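Local coordinates for protein exocyst complex component EXO70 (PDB 2PFV) that takes part in the exocyst complex, which tethers secretory vesicles to sites of exocytosis, and helps that complex to assemble, at residues R384-A389 with Q410-F415; F415-L420 with R450-M455. All blocks are in the same frame, centred on the assembly; numbering follows the deposited sequence.

Interaction 1: residues R384-A389 with Q410-F415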
loop_
_atom_site.group_PDB
_atom_site.type_symbol
_atom_site.label_atom_id
_atom_site.label_comp_id
_atom_site.label_asym_id
_atom_site.label_seq_id
_atom_site.Cartn_x
_atom_site.Cartn_y
_atom_site.Cartn_z
ATOM N N ARG A 384 -6.313 30.360 -1.876
ATOM C CA ARG A 384 -5.973 30.938 -3.178
ATOM C C ARG A 384 -7.244 31.176 -3.978
ATOM O O ARG A 384 -7.433 32.242 -4.565
ATOM C CB ARG A 384 -5.055 29.992 -3.948
ATOM C CG ARG A 384 -4.779 30.407 -5.382
ATOM C CD ARG A 384 -3.839 29.409 -6.038
ATOM N NE ARG A 384 -2.555 29.353 -5.339
ATOM C CZ ARG A 384 -1.635 30.315 -5.379
ATOM N NH1 ARG A 384 -1.856 31.416 -6.093
ATOM N NH2 ARG A 384 -0.495 30.179 -4.707
ATOM N N LYS A 385 -8.123 30.178 -3.985
ATOM C CA LYS A 385 -9.389 30.278 -4.697
ATOM C C LYS A 385 -10.244 31.400 -4.091
ATOM O O LYS A 385 -10.911 32.148 -4.807
ATOM C CB LYS A 385 -10.107 28.922 -4.634
ATOM C CG LYS A 385 -11.433 28.830 -5.383
ATOM C CD LYS A 385 -12.576 29.422 -4.573
ATOM C CE LYS A 385 -12.896 28.584 -3.334
ATOM N NZ LYS A 385 -13.506 27.258 -3.676
ATOM N N ALA A 386 -10.215 31.531 -2.770
ATOM C CA ALA A 386 -10.987 32.576 -2.101
ATOM C C ALA A 386 -10.435 33.965 -2.456
ATOM O O ALA A 386 -11.195 34.897 -2.692
ATOM C CB ALA A 386 -10.947 32.366 -0.589
ATOM N N GLN A 387 -9.113 34.102 -2.487
ATOM C CA GLN A 387 -8.514 35.388 -2.825
ATOM C C GLN A 387 -8.798 35.770 -4.273
ATOM O O GLN A 387 -9.057 36.933 -4.576
ATOM C CB GLN A 387 -7.006 35.368 -2.563
ATOM C CG GLN A 387 -6.654 35.617 -1.095
ATOM C CD GLN A 387 -5.176 35.831 -0.872
ATOM O OE1 GLN A 387 -4.543 36.639 -1.558
ATOM N NE2 GLN A 387 -4.612 35.115 0.099
ATOM N N ILE A 388 -8.763 34.782 -5.158
ATOM C CA ILE A 388 -9.037 35.007 -6.571
ATOM C C ILE A 388 -10.502 35.393 -6.759
ATOM O O ILE A 388 -10.842 36.222 -7.607
ATOM C CB ILE A 388 -8.725 33.739 -7.397
ATOM C CG1 ILE A 388 -7.206 33.545 -7.487
ATOM C CG2 ILE A 388 -9.359 33.845 -8.784
ATOM C CD1 ILE A 388 -6.767 32.245 -8.195
ATOM N N ALA A 389 -11.368 34.803 -5.949
ATOM C CA ALA A 389 -12.794 35.083 -6.021
ATOM C C ALA A 389 -13.137 36.473 -5.497
ATOM O O ALA A 389 -13.994 37.159 -6.058
ATOM C CB ALA A 389 -13.564 34.034 -5.227
ATOM N N GLN A 410 -10.240 38.664 7.168
ATOM C CA GLN A 410 -11.201 38.189 8.152
ATOM C C GLN A 410 -12.138 37.107 7.591
ATOM O O GLN A 410 -12.266 36.027 8.181
ATOM C CB GLN A 410 -12.018 39.363 8.707
ATOM C CG GLN A 410 -13.022 38.945 9.781
ATOM C CD GLN A 410 -13.724 40.128 10.428
ATOM O OE1 GLN A 410 -14.386 40.923 9.755
ATOM N NE2 GLN A 410 -13.589 40.247 11.740
ATOM N N ARG A 411 -12.783 37.396 6.459
ATOM C CA ARG A 411 -13.705 36.443 5.840
ATOM C C ARG A 411 -12.989 35.192 5.373
ATOM O O ARG A 411 -13.467 34.075 5.563
ATOM C CB ARG A 411 -14.444 37.072 4.648
ATOM C CG ARG A 411 -15.255 36.047 3.872
ATOM C CD ARG A 411 -16.102 36.623 2.743
ATOM N NE ARG A 411 -16.875 35.550 2.121
ATOM C CZ ARG A 411 -17.611 35.676 1.018
ATOM N NH1 ARG A 411 -17.682 36.841 0.390
ATOM N NH2 ARG A 411 -18.284 34.629 0.547
ATOM N N ILE A 412 -11.832 35.379 4.758
ATOM C CA ILE A 412 -11.064 34.253 4.276
ATOM C C ILE A 412 -10.609 33.385 5.447
ATOM O O ILE A 412 -10.713 32.159 5.396
ATOM C CB ILE A 412 -9.851 34.748 3.463
ATOM C CG1 ILE A 412 -10.346 35.423 2.179
ATOM C CG2 ILE A 412 -8.923 33.588 3.143
ATOM C CD1 ILE A 412 -9.263 36.195 1.416
ATOM N N GLY A 413 -10.110 34.020 6.502
ATOM C CA GLY A 413 -9.662 33.263 7.660
ATOM C C GLY A 413 -10.776 32.361 8.167
ATOM O O GLY A 413 -10.561 31.186 8.443
ATOM N N PHE A 414 -11.972 32.931 8.276
ATOM C CA PHE A 414 -13.161 32.221 8.735
ATOM C C PHE A 414 -13.488 31.052 7.813
ATOM O O PHE A 414 -13.750 29.939 8.267
ATOM C CB PHE A 414 -14.348 33.185 8.776
ATOM C CG PHE A 414 -15.624 32.552 9.236
ATOM C CD1 PHE A 414 -15.772 32.141 10.559
ATOM C CD2 PHE A 414 -16.678 32.356 8.348
ATOM C CE1 PHE A 414 -16.947 31.546 10.992
ATOM C CE2 PHE A 414 -17.863 31.758 8.772
ATOM C CZ PHE A 414 -17.997 31.352 10.097
ATOM N N PHE A 415 -13.476 31.314 6.513
ATOM C CA PHE A 415 -13.756 30.296 5.509
ATOM C C PHE A 415 -12.822 29.103 5.692
ATOM O O PHE A 415 -13.268 27.956 5.794
ATOM C CB PHE A 415 -13.597 30.921 4.112
ATOM C CG PHE A 415 -13.682 29.940 2.969
ATOM C CD1 PHE A 415 -14.781 29.089 2.834
ATOM C CD2 PHE A 415 -12.687 29.920 1.988
ATOM C CE1 PHE A 415 -14.896 28.227 1.733
ATOM C CE2 PHE A 415 -12.791 29.062 0.876
ATOM C CZ PHE A 415 -13.904 28.212 0.752
#

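Interaction 2: residues F415-L420 with R450-M455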
loop_
_atom_site.group_PDB
_atom_site.type_symbol
_atom_site.label_atom_id
_atom_site.label_comp_id
_atom_site.label_asym_id
_atom_site.label_seq_id
_atom_site.Cartn_x
_atom_site.Cartn_y
_atom_site.Cartn_z
ATOM N N PHE A 415 -13.476 31.314 6.513
ATOM C CA PHE A 415 -13.756 30.296 5.509
ATOM C C PHE A 415 -12.822 29.103 5.692
ATOM O O PHE A 415 -13.268 27.956 5.794
ATOM C CB PHE A 415 -13.597 30.921 4.112
ATOM C CG PHE A 415 -13.682 29.940 2.969
ATOM C CD1 PHE A 415 -14.781 29.089 2.834
ATOM C CD2 PHE A 415 -12.687 29.920 1.988
ATOM C CE1 PHE A 415 -14.896 28.227 1.733
ATOM C CE2 PHE A 415 -12.791 29.062 0.876
ATOM C CZ PHE A 415 -13.904 28.212 0.752
ATOM N N ILE A 416 -11.521 29.366 5.752
ATOM C CA ILE A 416 -10.572 28.283 5.934
ATOM C C ILE A 416 -10.779 27.572 7.293
ATOM O O ILE A 416 -10.723 26.347 7.371
ATOM C CB ILE A 416 -9.109 28.803 5.816
ATOM C CG1 ILE A 416 -8.904 29.515 4.468
ATOM C CG2 ILE A 416 -8.141 27.654 5.951
ATOM C CD1 ILE A 416 -9.297 28.684 3.241
ATOM N N LEU A 417 -11.020 28.328 8.357
ATOM C CA LEU A 417 -11.237 27.712 9.671
ATOM C C LEU A 417 -12.457 26.791 9.654
ATOM O O LEU A 417 -12.398 25.676 10.182
ATOM C CB LEU A 417 -11.416 28.771 10.762
ATOM C CG LEU A 417 -10.237 29.315 11.587
ATOM C CD1 LEU A 417 -9.078 28.335 11.619
ATOM C CD2 LEU A 417 -9.800 30.635 11.035
ATOM N N MET A 418 -13.548 27.235 9.026
ATOM C CA MET A 418 -14.746 26.402 8.960
ATOM C C MET A 418 -14.443 25.078 8.277
ATOM O O MET A 418 -14.965 24.032 8.671
ATOM C CB MET A 418 -15.892 27.132 8.246
ATOM C CG MET A 418 -16.543 28.231 9.098
ATOM S SD MET A 418 -17.269 27.628 10.689
ATOM C CE MET A 418 -18.712 26.821 10.050
ATOM N N ASN A 419 -13.589 25.101 7.262
ATOM C CA ASN A 419 -13.242 23.855 6.597
ATOM C C ASN A 419 -12.275 23.037 7.459
ATOM O O ASN A 419 -12.381 21.813 7.536
ATOM C CB ASN A 419 -12.641 24.127 5.213
ATOM C CG ASN A 419 -13.698 24.523 4.193
ATOM O OD1 ASN A 419 -14.174 25.661 4.177
ATOM N ND2 ASN A 419 -14.083 23.576 3.348
ATOM N N LEU A 420 -11.334 23.713 8.110
ATOM C CA LEU A 420 -10.380 23.018 8.965
ATOM C C LEU A 420 -11.090 22.394 10.159
ATOM O O LEU A 420 -10.613 21.422 10.733
ATOM C CB LEU A 420 -9.287 23.978 9.443
ATOM C CG LEU A 420 -8.197 24.213 8.398
ATOM C CD1 LEU A 420 -7.174 25.229 8.908
ATOM C CD2 LEU A 420 -7.527 22.882 8.082
ATOM N N ARG A 450 -2.548 30.266 11.860
ATOM C CA ARG A 450 -2.390 31.172 10.734
ATOM C C ARG A 450 -3.719 31.823 10.371
ATOM O O ARG A 450 -3.783 33.027 10.121
ATOM C CB ARG A 450 -1.860 30.410 9.516
ATOM C CG ARG A 450 -1.881 31.209 8.229
ATOM C CD ARG A 450 -1.764 30.295 7.002
ATOM N NE ARG A 450 -0.511 29.545 6.980
ATOM C CZ ARG A 450 -0.245 28.558 6.130
ATOM N NH1 ARG A 450 -1.152 28.193 5.227
ATOM N NH2 ARG A 450 0.932 27.940 6.178
ATOM N N TYR A 451 -4.785 31.025 10.343
ATOM C CA TYR A 451 -6.087 31.551 9.966
ATOM C C TYR A 451 -6.849 32.221 11.087
ATOM O O TYR A 451 -7.794 32.970 10.840
ATOM C CB TYR A 451 -6.902 30.462 9.270
ATOM C CG TYR A 451 -6.246 30.113 7.963
ATOM C CD1 TYR A 451 -5.533 28.924 7.812
ATOM C CD2 TYR A 451 -6.229 31.034 6.910
ATOM C CE1 TYR A 451 -4.809 28.663 6.650
ATOM C CE2 TYR A 451 -5.509 30.782 5.748
ATOM C CZ TYR A 451 -4.801 29.599 5.626
ATOM O OH TYR A 451 -4.066 29.360 4.487
ATOM N N ILE A 452 -6.457 31.956 12.327
ATOM C CA ILE A 452 -7.084 32.678 13.420
ATOM C C ILE A 452 -6.419 34.054 13.285
ATOM O O ILE A 452 -7.059 35.092 13.408
ATOM C CB ILE A 452 -6.734 32.085 14.787
ATOM C CG1 ILE A 452 -7.573 30.827 15.031
ATOM C CG2 ILE A 452 -6.959 33.132 15.880
ATOM C CD1 ILE A 452 -7.036 29.946 16.161
ATOM N N SER A 453 -5.120 34.035 13.008
ATOM C CA SER A 453 -4.352 35.260 12.822
ATOM C C SER A 453 -4.983 36.109 11.717
ATOM O O SER A 453 -5.012 37.326 11.817
ATOM C CB SER A 453 -2.898 34.931 12.474
ATOM O OG SER A 453 -2.095 36.092 12.571
ATOM N N TYR A 454 -5.498 35.470 10.672
ATOM C CA TYR A 454 -6.165 36.201 9.599
ATOM C C TYR A 454 -7.386 36.925 10.172
ATOM O O TYR A 454 -7.592 38.107 9.925
ATOM C CB TYR A 454 -6.647 35.243 8.502
ATOM C CG TYR A 454 -5.680 35.010 7.362
ATOM C CD1 TYR A 454 -4.361 34.634 7.609
ATOM C CD2 TYR A 454 -6.094 35.137 6.030
ATOM C CE1 TYR A 454 -3.474 34.390 6.569
ATOM C CE2 TYR A 454 -5.204 34.893 4.969
ATOM C CZ TYR A 454 -3.893 34.520 5.255
ATOM O OH TYR A 454 -2.981 34.289 4.244
ATOM N N MET A 455 -8.197 36.207 10.946
ATOM C CA MET A 455 -9.407 36.797 11.519
ATOM C C MET A 455 -9.113 37.934 12.481
ATOM O O MET A 455 -9.918 38.841 12.627
ATOM C CB MET A 455 -10.256 35.737 12.234
ATOM C CG MET A 455 -10.790 34.629 11.349
ATOM S SD MET A 455 -12.184 33.750 12.139
ATOM C CE MET A 455 -11.397 32.483 12.947
#

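Interaction 1: residues R384-A389 with Q410-F415
Ala386 meets two side chains of the facing helix at once: its CB lies 4.0 Å from Phe415 CD2 and 4.2 Å from Ile412 CG1. A methyl group suits this place because the two larger residues, one turn apart on 410-415, already fill the space between the helices; Ala386 and Ile412 are also where the backbones come nearest, their CA atoms 6.6 Å apart. Phe415 reaches across because its CG stands opposite the backbone N (chi1 172°), which swings the ring toward 384-389. Its CZ ends 4.2 Å from Lys385 CE, a contact with the aliphatic part of the lysine. Beyond Ala386, Gln387 CG meets Ile412 CD1 at 3.7 Å, the two side chains lying at about a right angle, so that here too a polar residue offers its CG methylene to the apolar seam.

The polar ends of both residues are bound elsewhere. Lys385 bends at every bond from CB-CG onward and brings NZ to the carbonyl oxygen of Ile299, while Gln387 OE1 accepts from the backbone N of Asp397, which lies in the link between the two helices. These bonds satisfy groups that would otherwise be costly to bury, and probably help to keep the methylenes against their apolar partners. Further out, Leu382 packs on Phe415, and Leu390 on Ile412, extending the seam along helix 363-390.

The axes of the two short segments approach to 10.3 Å and run at 147° to each other, with 20 residues, almost none of them helical, between the two segments. This is the antiparallel packing of consecutive helices, a helical hairpin of the kind from which the long all-helical rod of Exo70 is built.

Interaction 2: residues F415-L420 with R450-M455
Ile416 lies against one face of the Tyr451 ring, with CG2 3.5 Å from the ring centroid and 15° off its normal, a CH-pi contact made nearly straight down on the aromatic plane. The branch point and the other arm take part: CB sits 3.8 Å from Tyr451 CG, and CG1 passes over the CD2 and CE2 side. A beta-branched residue suits this place, since branching at CB spreads carbon across the ring. On the opposite face the CG of Arg450 rests over the ring centre, so the tyrosine is sandwiched between aliphatic groups from both helices. Leu420 CD1 adds a looser contact, 4.2 Å from Tyr451 CD1.

Nearer the backbone, Leu417 lies beside the base of the same residue, its CD1 3.8 Å from Tyr451 CB; Met455 is a further neighbour, though its exact fit against Leu417 is doubtful in the model. Farther along, Leu513 of helix 511-536 packs against Leu417.

The phenol oxygen is engaged at the far end of the ring. Arg450 NH1 donates to Tyr451 OH over 3.2 Å at 162°, with the oxygen almost in the guanidinium plane, and Glu383 OE1 of helix 363-390 bonds the same hydroxyl. A phenylalanine in place of Tyr451 would probably keep the ring sandwich but leave Arg450 and Glu383 without the hydroxyl that they share.

Between the two segments, then, cohesion is apolar, resting on shape and on dispersion against an aromatic face, whereas the polar bonds at the ring's tip probably help to fix the ring's position and tie helix 439-471 to helix 363-390.

In the fold
Helix 409-428 is common to both contacts, and Phe415 belongs to both segments taken from it, although its ring turns toward 384-389 and plays no part against 450-455. Interactions 1 and 2 are both buried, their centres about 9 Å apart, and they touch where Gly413 and Phe414 meet Tyr451, Tyr454 and Met455. Their chemistry differs: interaction 1 draws on the methylenes of polar residues whose ends bond beyond the segments, while interaction 2 buries more surface with larger apolar groups on a tyrosine face. Glu383 bonds the hydroxyls of Tyr451 and Tyr454, so helix 439-471 is also tied to helix 363-390, while helix 409-428 packs against both.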